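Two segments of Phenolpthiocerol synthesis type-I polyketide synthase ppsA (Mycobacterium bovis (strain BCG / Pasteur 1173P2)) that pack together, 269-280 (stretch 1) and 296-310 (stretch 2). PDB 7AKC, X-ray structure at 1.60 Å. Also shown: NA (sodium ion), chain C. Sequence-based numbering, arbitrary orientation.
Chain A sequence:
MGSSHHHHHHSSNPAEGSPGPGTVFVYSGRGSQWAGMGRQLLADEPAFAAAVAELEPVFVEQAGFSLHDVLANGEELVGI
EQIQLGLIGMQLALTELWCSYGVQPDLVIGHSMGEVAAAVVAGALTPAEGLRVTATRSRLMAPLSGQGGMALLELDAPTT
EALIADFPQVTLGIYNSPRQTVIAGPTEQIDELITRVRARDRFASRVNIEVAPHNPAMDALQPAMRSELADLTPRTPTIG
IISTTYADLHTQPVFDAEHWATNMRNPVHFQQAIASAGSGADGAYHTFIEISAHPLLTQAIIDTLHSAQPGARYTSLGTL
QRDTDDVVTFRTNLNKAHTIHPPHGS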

# COMPACT_ATOMS: atom_id res chain seq x y z
N HIS A 269 -2.75 -4.30 5.07
CA HIS A 269 -2.59 -4.30 6.53
C HIS A 269 -1.53 -3.30 6.95
O HIS A 269 -0.49 -3.66 7.50
CB HIS A 269 -2.30 -5.76 7.02
CG HIS A 269 -3.40 -6.72 6.66
ND1 HIS A 269 -3.47 -7.34 5.42
CD2 HIS A 269 -4.53 -7.03 7.36
CE1 HIS A 269 -4.60 -8.05 5.42
NE2 HIS A 269 -5.25 -7.92 6.58
N PHE A 270 -1.73 -2.03 6.58
CA PHE A 270 -0.73 -0.98 6.79
C PHE A 270 -0.54 -0.64 8.23
O PHE A 270 0.59 -0.66 8.74
CB PHE A 270 -1.13 0.26 5.97
CG PHE A 270 -0.07 1.35 6.01
CD1 PHE A 270 1.18 1.14 5.44
CD2 PHE A 270 -0.33 2.56 6.62
CE1 PHE A 270 2.15 2.13 5.47
CE2 PHE A 270 0.66 3.53 6.72
CZ PHE A 270 1.90 3.32 6.13
N GLN A 271 -1.67 -0.33 8.95
CA GLN A 271 -1.54 -0.06 10.39
C GLN A 271 -0.78 -1.19 11.15
O GLN A 271 0.09 -0.94 11.97
CB GLN A 271 -2.96 0.08 10.94
CG GLN A 271 -2.95 0.19 12.47
CD GLN A 271 -4.34 0.17 13.03
OE1 GLN A 271 -5.30 0.60 12.40
NE2 GLN A 271 -4.47 -0.37 14.24
N GLN A 272 -1.12 -2.43 10.84
CA GLN A 272 -0.54 -3.59 11.50
C GLN A 272 0.94 -3.69 11.22
O GLN A 272 1.70 -3.99 12.14
CB GLN A 272 -1.25 -4.89 11.06
CG GLN A 272 -2.76 -4.97 11.39
CD GLN A 272 -3.67 -4.34 10.35
OE1 GLN A 272 -3.26 -3.61 9.46
NE2 GLN A 272 -4.95 -4.65 10.44
N ALA A 273 1.38 -3.42 9.96
CA ALA A 273 2.81 -3.48 9.65
C ALA A 273 3.57 -2.34 10.35
O ALA A 273 4.62 -2.57 10.93
CB ALA A 273 3.03 -3.41 8.13
N ILE A 274 3.04 -1.10 10.31
CA ILE A 274 3.69 0.03 10.99
C ILE A 274 3.79 -0.25 12.51
O ILE A 274 4.84 -0.03 13.11
CB ILE A 274 2.84 1.31 10.74
CG1 ILE A 274 2.89 1.75 9.25
CG2 ILE A 274 3.27 2.48 11.66
CD1 ILE A 274 4.37 2.14 8.74
N ALA A 275 2.71 -0.70 13.14
CA ALA A 275 2.69 -1.00 14.57
C ALA A 275 3.74 -2.05 14.92
O ALA A 275 4.40 -1.95 15.96
CB ALA A 275 1.31 -1.50 14.98
N SER A 276 3.91 -3.06 14.05
CA SER A 276 4.90 -4.12 14.32
C SER A 276 6.30 -3.52 14.25
O SER A 276 7.16 -3.80 15.09
CB SER A 276 4.78 -5.23 13.29
OG SER A 276 5.77 -6.22 13.48
N ALA A 277 6.55 -2.70 13.23
CA ALA A 277 7.87 -2.04 13.09
C ALA A 277 8.15 -1.16 14.31
O ALA A 277 9.24 -1.24 14.91
CB ALA A 277 7.88 -1.20 11.80
N GLY A 278 7.15 -0.41 14.77
CA GLY A 278 7.33 0.47 15.93
C GLY A 278 7.49 -0.27 17.26
O GLY A 278 8.06 0.28 18.22
N SER A 279 7.03 -1.52 17.31
CA SER A 279 7.05 -2.36 18.50
C SER A 279 8.46 -2.90 18.78
O SER A 279 9.17 -3.18 17.83
CB SER A 279 6.15 -3.57 18.27
OG SER A 279 6.28 -4.52 19.33
N GLY A 280 8.83 -3.10 20.05
CA GLY A 280 10.12 -3.74 20.34
C GLY A 280 10.19 -5.18 19.84
O GLY A 280 11.28 -5.75 19.74
N LEU A 296 1.84 11.41 1.81
CA LEU A 296 0.42 11.14 1.98
C LEU A 296 0.11 10.17 3.14
O LEU A 296 -1.00 10.15 3.64
CB LEU A 296 -0.16 10.58 0.69
CG LEU A 296 -0.15 11.56 -0.48
CD1 LEU A 296 -0.46 10.86 -1.79
CD2 LEU A 296 -1.07 12.74 -0.21
N LEU A 297 1.10 9.39 3.55
CA LEU A 297 0.94 8.40 4.63
C LEU A 297 1.55 8.86 5.95
O LEU A 297 1.44 8.10 6.93
CB LEU A 297 1.57 7.06 4.19
CG LEU A 297 1.02 6.43 2.89
CD1 LEU A 297 1.83 5.21 2.47
CD2 LEU A 297 -0.43 6.06 3.02
N THR A 298 2.20 10.05 6.01
CA THR A 298 2.88 10.43 7.25
C THR A 298 1.96 10.53 8.46
O THR A 298 2.33 10.00 9.52
CB THR A 298 3.76 11.65 7.08
OG1 THR A 298 2.97 12.79 6.71
CG2 THR A 298 4.84 11.40 6.08
N GLN A 299 0.77 11.13 8.32
CA GLN A 299 -0.14 11.22 9.48
C GLN A 299 -0.68 9.84 9.87
O GLN A 299 -0.78 9.57 11.06
CB GLN A 299 -1.24 12.27 9.32
CG GLN A 299 -1.94 12.58 10.66
CD GLN A 299 -1.05 13.33 11.66
OE1 GLN A 299 -0.48 14.39 11.36
NE2 GLN A 299 -0.97 12.82 12.88
N ALA A 300 -0.91 8.93 8.90
CA ALA A 300 -1.34 7.56 9.23
C ALA A 300 -0.28 6.84 10.04
O ALA A 300 -0.62 6.06 10.94
CB ALA A 300 -1.62 6.77 7.96
N ILE A 301 1.00 7.06 9.70
CA ILE A 301 2.10 6.44 10.42
C ILE A 301 2.10 6.88 11.88
O ILE A 301 2.10 6.03 12.78
CB ILE A 301 3.42 6.74 9.67
CG1 ILE A 301 3.44 5.91 8.36
CG2 ILE A 301 4.66 6.54 10.55
CD1 ILE A 301 4.57 6.27 7.31
N ILE A 302 2.05 8.21 12.11
CA ILE A 302 2.05 8.80 13.44
C ILE A 302 0.83 8.39 14.23
O ILE A 302 0.96 8.06 15.40
CB ILE A 302 2.16 10.33 13.36
CG1 ILE A 302 3.38 10.76 12.55
CG2 ILE A 302 2.18 10.94 14.74
CD1 ILE A 302 3.31 12.18 12.08
N ASP A 303 -0.37 8.43 13.61
CA ASP A 303 -1.59 8.06 14.31
C ASP A 303 -1.51 6.60 14.80
O ASP A 303 -1.79 6.35 15.97
CB ASP A 303 -2.82 8.23 13.40
CG ASP A 303 -3.17 9.69 13.09
OD1 ASP A 303 -2.68 10.59 13.80
OD2 ASP A 303 -3.96 9.92 12.13
N THR A 304 -1.01 5.68 13.96
CA THR A 304 -0.85 4.27 14.36
C THR A 304 0.14 4.12 15.53
O THR A 304 -0.14 3.43 16.53
CB THR A 304 -0.39 3.43 13.15
OG1 THR A 304 -1.49 3.35 12.27
CG2 THR A 304 0.07 1.96 13.57
N LEU A 305 1.30 4.78 15.41
CA LEU A 305 2.36 4.63 16.42
C LEU A 305 2.03 5.28 17.73
O LEU A 305 2.41 4.77 18.78
CB LEU A 305 3.67 5.16 15.88
CG LEU A 305 4.22 4.33 14.71
CD1 LEU A 305 5.28 5.05 13.94
CD2 LEU A 305 4.67 2.95 15.15
N HIS A 306 1.36 6.44 17.69
CA HIS A 306 0.97 7.12 18.93
C HIS A 306 -0.12 6.32 19.63
O HIS A 306 -0.13 6.26 20.86
CB HIS A 306 0.51 8.58 18.65
N SER A 307 -1.04 5.70 18.86
CA SER A 307 -2.09 4.90 19.47
C SER A 307 -1.50 3.63 20.14
O SER A 307 -1.84 3.34 21.28
CB SER A 307 -3.18 4.56 18.45
OG SER A 307 -4.08 3.63 19.01
N ALA A 308 -0.64 2.89 19.42
CA ALA A 308 -0.06 1.63 19.90
C ALA A 308 1.03 1.78 20.99
O ALA A 308 1.11 0.94 21.88
CB ALA A 308 0.50 0.83 18.73
N GLN A 309 1.89 2.80 20.88
CA GLN A 309 2.94 3.03 21.90
C GLN A 309 2.87 4.51 22.28
O GLN A 309 3.62 5.31 21.74
CB GLN A 309 4.34 2.70 21.37
CG GLN A 309 4.45 1.48 20.48
CD GLN A 309 5.03 0.31 21.20
OE1 GLN A 309 5.83 0.45 22.14
NE2 GLN A 309 4.65 -0.87 20.77
N PRO A 310 1.95 4.88 23.18
CA PRO A 310 1.72 6.31 23.46
C PRO A 310 2.85 7.11 24.11
O PRO A 310 2.84 8.34 24.00
CB PRO A 310 0.48 6.31 24.35
CG PRO A 310 0.41 4.91 24.92
CD PRO A 310 0.94 4.03 23.84
NA NA C . 9.28 -4.25 15.75
O HOH W 1 3.43 -0.85 18.17
O HOH W 2 8.72 0.30 20.97
O HOH W 3 9.63 -5.13 13.47

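How do the two backbones lie against each other? Helix 270-278 and helix 298-308 cross with an angle of 59° between their N-to-C directions, and their axes approach to 9.0 Å. The CA atoms of Q271 and T304 are 5.9 Å apart, as are those of A275 and L305. No direct hydrogen bond joins the stretches. Within each helix the backbone NH and CO groups are largely paired with one another, as in I274 N to F270 O at 2.9 Å, so the contact, which buries 509 Å² over both sides, rests mainly on apolar packing.

Why does T304 cover more surface than any other residue here? Its CA-to-CB bond points toward the first helix, and with chi1 in the m well its methyl lies against that helix's backbone. T304 CG2 sits 3.3 Å from Q271 O, 3.8 Å from A275 N and 3.9 Å from A275 CB. Q271 O already accepts a hydrogen bond from A275 N at 2.9 Å, so the methyl covers a helical turn whose polar atoms are paired. The same methyl touches both the backbone and the side chain of A275, and one turn after T304, A308 CB lies 4.5 Å from A275 CB.

What do F270 and I274 grip, one turn apart on the first helix? The CA-to-CB bonds of both point toward the second stretch, and both residues meet I301. F270 CZ lies 3.7 Å from I301 CG1 and 4.1 Å from L297 CD1, while A300 CB approaches the edge of the ring, 4.2 Å from F270 CE2. I274 CD1 packs 3.9 Å from I301 CG1, and I274 CG2 lies 3.7 Å from L305 CG and 3.8 Å from T304 CG2. These carbon-to-carbon contacts keep aliphatic and aromatic surface away from solvent.

How does the contact close at the C-terminal ends of the helices? L305 starts sideways, but its end comes nearer, bringing CD2 to 3.7 Å from G278 CA. Glycine makes that fit possible: an ideal CB on G278 would fall 2.3 Å from L305 CD2, a clash. Beyond it, Q309 NE2 packs 3.6 Å from S279 CA, and the hydrogen bonds between the stretches run through water. One water donates to A275 O at 2.7 Å and accepts from Q309 NE2 at 2.9 Å; another donates to both G278 O at 2.8 Å and Q309 OE1 at 3.1 Å. The Q309 amide is thus hydrogen-bonded through water to two carbonyls near the end of the first helix.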